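Local coordinates for putative HpcE protein (Mycolicibacterium smegmatis, PDB 6V77) that is a putative member of the fumarylacetoacetate hydrolase (FAH) family of metal-dependent enzymes and carries a zinc ion held by acidic side chains, at residues K23-E26 and Q27-P31; Q38-D41 and A42-W46; D80-A83 and T84-G87. All blocks are in the same frame, centred on the assembly; numbering follows the deposited sequence.

Contact 1: residues K23-E26 and Q27-P31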
# COMPACT_ATOMS: atom_id res chain seq x y z
N LYS B 23 -4.59 -11.73 26.75
CA LYS B 23 -4.71 -12.43 28.02
C LYS B 23 -5.92 -11.95 28.81
O LYS B 23 -6.66 -12.75 29.38
CB LYS B 23 -3.43 -12.27 28.85
CG LYS B 23 -2.19 -12.85 28.21
CD LYS B 23 -0.98 -12.76 29.14
CE LYS B 23 0.29 -13.19 28.43
NZ LYS B 23 1.51 -12.82 29.22
N ALA B 24 -6.12 -10.63 28.86
CA ALA B 24 -7.19 -10.08 29.68
C ALA B 24 -8.56 -10.52 29.17
O ALA B 24 -9.47 -10.79 29.96
CB ALA B 24 -7.11 -8.56 29.70
N SER B 25 -8.71 -10.58 27.85
CA SER B 25 -9.98 -10.90 27.21
C SER B 25 -10.15 -12.38 26.95
O SER B 25 -11.08 -12.75 26.24
CB SER B 25 -10.12 -10.15 25.88
OG SER B 25 -9.19 -10.64 24.92
N GLU B 26 -9.26 -13.22 27.49
CA GLU B 26 -9.29 -14.67 27.25
C GLU B 26 -9.29 -14.99 25.76
O GLU B 26 -10.05 -15.84 25.28
CB GLU B 26 -10.49 -15.31 27.96
CG GLU B 26 -10.38 -15.29 29.47
CD GLU B 26 -11.60 -15.87 30.16
OE1 GLU B 26 -12.71 -15.77 29.59
OE2 GLU B 26 -11.45 -16.44 31.26
N GLN B 27 -8.41 -14.30 25.03
CA GLN B 27 -8.12 -14.52 23.61
C GLN B 27 -9.24 -14.02 22.69
O GLN B 27 -9.20 -14.30 21.49
CB GLN B 27 -7.82 -15.99 23.30
CG GLN B 27 -6.89 -16.65 24.31
CD GLN B 27 -5.58 -15.93 24.42
OE1 GLN B 27 -5.03 -15.49 23.41
NE2 GLN B 27 -5.07 -15.80 25.64
N ARG B 28 -10.22 -13.29 23.22
CA ARG B 28 -11.31 -12.80 22.38
C ARG B 28 -10.86 -11.67 21.46
O ARG B 28 -11.39 -11.55 20.35
CB ARG B 28 -12.48 -12.36 23.24
CG ARG B 28 -13.70 -12.03 22.46
CD ARG B 28 -14.89 -11.76 23.37
NE ARG B 28 -15.88 -10.95 22.68
CZ ARG B 28 -16.75 -10.16 23.30
NH1 ARG B 28 -16.77 -10.09 24.62
NH2 ARG B 28 -17.61 -9.45 22.58
N PHE B 29 -9.90 -10.84 21.91
CA PHE B 29 -9.33 -9.73 21.14
C PHE B 29 -7.81 -9.76 21.21
O PHE B 29 -7.23 -9.94 22.28
CB PHE B 29 -9.83 -8.37 21.67
CG PHE B 29 -11.32 -8.26 21.68
CD1 PHE B 29 -12.01 -8.09 20.50
CD2 PHE B 29 -12.04 -8.36 22.86
CE1 PHE B 29 -13.39 -8.01 20.48
CE2 PHE B 29 -13.40 -8.28 22.86
CZ PHE B 29 -14.09 -8.11 21.66
N GLY B 30 -7.16 -9.55 20.07
CA GLY B 30 -5.71 -9.53 20.03
C GLY B 30 -5.15 -10.93 19.90
O GLY B 30 -5.89 -11.91 19.69
N PRO B 31 -3.82 -11.08 20.03
CA PRO B 31 -2.86 -10.02 20.39
C PRO B 31 -2.45 -9.09 19.22
O PRO B 31 -1.85 -8.04 19.48
CB PRO B 31 -1.66 -10.82 20.89
CG PRO B 31 -1.74 -12.12 20.11
CD PRO B 31 -3.21 -12.42 20.07

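Contact 2: residues Q38-D41 and A42-W46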
# COMPACT_ATOMS: atom_id res chain seq x y z
N GLN B 38 -10.29 -4.42 13.42
CA GLN B 38 -11.30 -5.13 12.65
C GLN B 38 -12.55 -5.39 13.49
O GLN B 38 -13.65 -5.48 12.94
CB GLN B 38 -10.72 -6.44 12.12
CG GLN B 38 -11.63 -7.19 11.19
CD GLN B 38 -11.91 -6.44 9.90
OE1 GLN B 38 -11.05 -5.75 9.37
NE2 GLN B 38 -13.13 -6.57 9.39
N HIS B 39 -12.40 -5.49 14.81
CA HIS B 39 -13.53 -5.72 15.70
C HIS B 39 -13.63 -4.59 16.72
O HIS B 39 -13.87 -4.82 17.91
CB HIS B 39 -13.39 -7.07 16.40
CG HIS B 39 -13.23 -8.23 15.46
ND1 HIS B 39 -14.29 -8.78 14.77
CD2 HIS B 39 -12.13 -8.93 15.10
CE1 HIS B 39 -13.85 -9.78 14.02
NE2 HIS B 39 -12.55 -9.89 14.20
N TRP B 40 -13.50 -3.35 16.23
CA TRP B 40 -13.31 -2.18 17.10
C TRP B 40 -14.48 -1.98 18.06
O TRP B 40 -14.28 -1.81 19.27
CB TRP B 40 -13.11 -0.93 16.25
CG TRP B 40 -12.76 0.32 17.04
CD1 TRP B 40 -13.49 1.48 17.13
CD2 TRP B 40 -11.60 0.53 17.86
NE1 TRP B 40 -12.84 2.39 17.94
CE2 TRP B 40 -11.68 1.82 18.40
CE3 TRP B 40 -10.49 -0.26 18.16
CZ2 TRP B 40 -10.69 2.35 19.25
CZ3 TRP B 40 -9.50 0.26 19.00
CH2 TRP B 40 -9.62 1.55 19.53
N ASP B 41 -15.72 -1.99 17.55
CA ASP B 41 -16.85 -1.70 18.42
C ASP B 41 -17.00 -2.77 19.49
O ASP B 41 -17.22 -2.46 20.67
CB ASP B 41 -18.14 -1.57 17.62
CG ASP B 41 -18.18 -0.30 16.80
OD1 ASP B 41 -17.32 0.57 17.01
OD2 ASP B 41 -19.08 -0.18 15.94
N ALA B 42 -16.89 -4.04 19.09
CA ALA B 42 -16.94 -5.13 20.07
C ALA B 42 -15.82 -4.99 21.09
O ALA B 42 -16.03 -5.21 22.29
CB ALA B 42 -16.87 -6.48 19.35
N PHE B 43 -14.62 -4.62 20.63
CA PHE B 43 -13.51 -4.47 21.56
C PHE B 43 -13.80 -3.38 22.59
O PHE B 43 -13.60 -3.57 23.79
CB PHE B 43 -12.20 -4.19 20.82
CG PHE B 43 -11.12 -3.60 21.72
CD1 PHE B 43 -10.54 -4.37 22.73
CD2 PHE B 43 -10.75 -2.28 21.58
CE1 PHE B 43 -9.57 -3.84 23.57
CE2 PHE B 43 -9.78 -1.73 22.43
CZ PHE B 43 -9.20 -2.52 23.43
N GLN B 44 -14.26 -2.21 22.12
CA GLN B 44 -14.53 -1.10 23.03
C GLN B 44 -15.64 -1.44 24.01
O GLN B 44 -15.58 -1.06 25.18
CB GLN B 44 -14.87 0.15 22.23
CG GLN B 44 -13.68 0.70 21.46
CD GLN B 44 -13.66 2.20 21.43
OE1 GLN B 44 -14.55 2.83 20.85
NE2 GLN B 44 -12.65 2.80 22.06
N GLU B 45 -16.67 -2.15 23.55
CA GLU B 45 -17.72 -2.57 24.46
C GLU B 45 -17.18 -3.51 25.52
O GLU B 45 -17.52 -3.38 26.71
CB GLU B 45 -18.88 -3.21 23.69
CG GLU B 45 -20.01 -3.72 24.58
CD GLU B 45 -20.62 -2.63 25.47
OE1 GLU B 45 -20.55 -1.43 25.12
OE2 GLU B 45 -21.18 -2.99 26.53
N TRP B 46 -16.34 -4.47 25.13
CA TRP B 46 -15.74 -5.37 26.11
C TRP B 46 -14.90 -4.60 27.12
O TRP B 46 -15.03 -4.79 28.34
CB TRP B 46 -14.86 -6.42 25.40
CG TRP B 46 -13.96 -7.12 26.36
CD1 TRP B 46 -14.27 -8.19 27.15
CD2 TRP B 46 -12.60 -6.79 26.66
NE1 TRP B 46 -13.18 -8.54 27.92
CE2 TRP B 46 -12.15 -7.70 27.63
CE3 TRP B 46 -11.72 -5.80 26.19
CZ2 TRP B 46 -10.85 -7.65 28.15
CZ3 TRP B 46 -10.42 -5.76 26.70
CH2 TRP B 46 -10.01 -6.69 27.67

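Contact 3: residues D80-A83 and T84-G87. With SO4 (sulfate ion), chain O.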
# COMPACT_ATOMS: atom_id res chain seq x y z
N ASP B 80 -0.76 25.17 4.56
CA ASP B 80 -0.47 26.16 3.53
C ASP B 80 1.00 26.56 3.55
O ASP B 80 1.62 26.72 2.49
CB ASP B 80 -1.34 27.41 3.70
CG ASP B 80 -1.23 28.35 2.50
OD1 ASP B 80 -1.23 27.84 1.35
OD2 ASP B 80 -1.13 29.58 2.71
N ASP B 81 1.57 26.75 4.73
CA ASP B 81 2.94 27.22 4.80
C ASP B 81 3.93 26.14 4.36
O ASP B 81 5.02 26.47 3.87
CB ASP B 81 3.25 27.71 6.21
CG ASP B 81 2.39 28.90 6.59
OD1 ASP B 81 1.85 29.57 5.68
OD2 ASP B 81 2.25 29.16 7.81
N HIS B 82 3.57 24.86 4.48
CA HIS B 82 4.43 23.83 3.92
C HIS B 82 4.31 23.79 2.40
O HIS B 82 5.30 23.58 1.69
CB HIS B 82 4.12 22.45 4.50
CG HIS B 82 4.92 21.35 3.87
ND1 HIS B 82 6.30 21.33 3.88
CD2 HIS B 82 4.53 20.25 3.17
CE1 HIS B 82 6.73 20.27 3.23
NE2 HIS B 82 5.68 19.59 2.79
N ALA B 83 3.09 23.99 1.87
CA ALA B 83 2.93 24.14 0.42
C ALA B 83 3.82 25.26 -0.12
O ALA B 83 4.53 25.07 -1.13
CB ALA B 83 1.47 24.41 0.09
N THR B 84 3.82 26.42 0.54
CA THR B 84 4.63 27.54 0.07
C THR B 84 6.11 27.18 0.03
O THR B 84 6.82 27.54 -0.92
CB THR B 84 4.44 28.76 0.98
OG1 THR B 84 3.04 29.03 1.15
CG2 THR B 84 5.11 29.97 0.38
N GLU B 85 6.60 26.50 1.06
CA GLU B 85 8.03 26.22 1.16
C GLU B 85 8.48 25.08 0.25
O GLU B 85 9.69 24.93 0.01
CB GLU B 85 8.40 25.92 2.62
CG GLU B 85 8.15 24.49 3.06
CD GLU B 85 8.29 24.28 4.55
OE1 GLU B 85 8.80 25.17 5.26
OE2 GLU B 85 7.89 23.19 5.01
N SER B 86 7.54 24.29 -0.28
CA SER B 86 7.88 23.19 -1.17
C SER B 86 8.24 23.66 -2.57
O SER B 86 8.77 22.86 -3.35
CB SER B 86 6.70 22.24 -1.29
OG SER B 86 5.71 22.86 -2.09
N GLY B 87 7.95 24.91 -2.92
CA GLY B 87 8.13 25.39 -4.27
C GLY B 87 6.99 25.06 -5.20
O GLY B 87 7.00 25.50 -6.36
S SO4 O . 5.50 16.22 1.01
O1 SO4 O . 5.65 17.67 1.09
O2 SO4 O . 6.80 15.55 0.98
O3 SO4 O . 4.74 15.71 2.16
O4 SO4 O . 4.74 15.90 -0.20
O HOH W 1 0.69 28.32 -0.21

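Contact 1: residues K23-E26 and Q27-P31
Ser-25 meets Arg-28 and Phe-29 where the chain leaves helix 21-24 and doubles back. A type I' beta turn runs from Ser-25 to Arg-28, with Glu-26 and Gln-27 at its corners, both at positive phi. Arg-28 N closes it by donating to Ser-25 O over 3.2 Å. The same residues finish the helix in a Schellman motif: Gln-27 N returns to Ala-22 O and Glu-26 N to Lys-23 O, with Glu-26 as the C-prime residue. A second link comes from the side chain of Ser-25. Its OG sits between the backbone N and the carbonyl carbon (chi1 69°), where it accepts from Phe-29 N at 3.1 Å with an N-H...O angle of 158°. The same hydroxyl is hydrogen-bonded to Val-21 O, one turn back in the helix. Ser-25 CB also packs at the edge of the Phe-29 ring, near its plane, 4.0 Å from CD2. Arg-28 lies extended beside this ring; its CG stands over one ring face, while Phe-29 CZ lies 3.3 Å above the guanidinium plane, offset toward the rim. Gln-27 folds back at chi2 (-58°), which brings NE2 to 4.1 Å from Lys-23 CA, a van der Waals approach. Phe-29 packs on Trp-46 and Ala-42 of helix 40-49, its ring meeting the indole at about 45°. The helix end and the reversal are thus both closed by bonds within this short run of chain: backbone groups define the turn, and the buried Ser-25 hydroxyl, bonded to Phe-29 N and to Val-21 O, joins the last helical turn to the chain that follows.

Contact 2: residues Q38-D41 and A42-W46
Trp-40 supplies the flat surface against which Gln-44, one helical turn later, is laid. Gln-44 CG stands over one face of the indole, 4.0 Å from the centroid of the five-membered ring and 19° off its normal, a CH-pi contact. Further out the amide lies stacked on the ring system with the two planes 23° apart: NE2 reaches over Trp-40 CZ2 at 3.5 Å, and OE1 lies near NE1 without the angle for a hydrogen bond. The Gln-44 chain, bent at chi2, lays the amide over the indole, and the contact is one of faces and not of polar ends. Phe-43 meets a different part of the same side chain. Its CD2 comes within 3.8 Å of Trp-40 CZ3, and the two rings approach obliquely, with their planes at 41°. Beneath these side chains the first turn of helix 40-49 is set by regular bonds: Phe-43 N to His-39 O at 2.8 Å, with His-39 at the N-cap position, then Gln-44 N to Trp-40 O and Glu-45 N to Asp-41 O, each at 2.9 Å. Asp-41 and Glu-45 lie on the exposed flank, where the Glu-45 carboxylate forms a salt bridge with Arg-48. The inner flank packs against strand 2-6, strand 177-185 and helix 21-24. Trp-40 and Phe-43 both pack on Leu-3, Trp-40 and Gln-44 touch Thr-185, and Phe-43 also reaches Val-21, which sets the helix against the neighbouring strands 2-6 and 177-185, an antiparallel pair in the large mixed sheet.

Contact 3: residues D80-A83 and T84-G87
His-82 and Glu-85 are brought together by different first torsions: the imidazole swings away from its backbone N (chi1 176°), whereas Glu-85 CG stands between its own N and carbonyl carbon (83°), and the extended remainder of that chain carries the carboxylate back to the ring. His-82 ND1 donates to Glu-85 OE2 over 2.7 Å in a practically straight bond; OE2 lies in the plane of the imidazole and accepts through its anti lone pair. Carboxylate and imidazole planes stand 86° apart. With ND1 engaged, NE2 on the far side of the ring donates to sulfate O1 at 2.6 Å. This His-carboxylate pair sits on helix 80-85 of the FAH-type domain, with the histidine side chain about 6 Å from the zinc ion held by Glu-121, Glu-123 and Asp-152. Arg-156, Gln-159 and Lys-171 also bind the sulfate, which probably comes from the crystallisation liquor; the cluster is consistent with an anion pocket near the metal site. Gly-244 N and Val-245 N hold the carboxylate too: Glu-85 positions the imidazole, and these two backbone N-H groups position Glu-85. Further along the chain, Ala-83 O accepts from both Ser-86 N and Ser-86 OG, the hydroxyl at 2.7 Å, from one face of its plane. On the outer flank a water joins Asp-80 OD1, at 2.5 Å, to Thr-84 OG1.

How the contacts relate
Contacts 1 and 2 belong to the same N-terminal region and touch directly: Ser-25 CB lies 3.4 Å from Trp-46 CZ2, and Phe-29 CE2 lies 3.5 Å from Trp-46 CB. Contact 3 stands on the opposite side of the chain's centre, its centre about 46 Å from that of contact 1 and about 40 Å from that of contact 2. All three are partly buried, with Ser-25 and Phe-29, Trp-40 and Phe-43, and His-82 and Ala-83 inside, and Glu-26, Asp-41 and Asp-80 among the exposed residues. The buried side of contacts 1 and 2 is largely aromatic; that of contact 3 is polar and faces the sulfate near the zinc site.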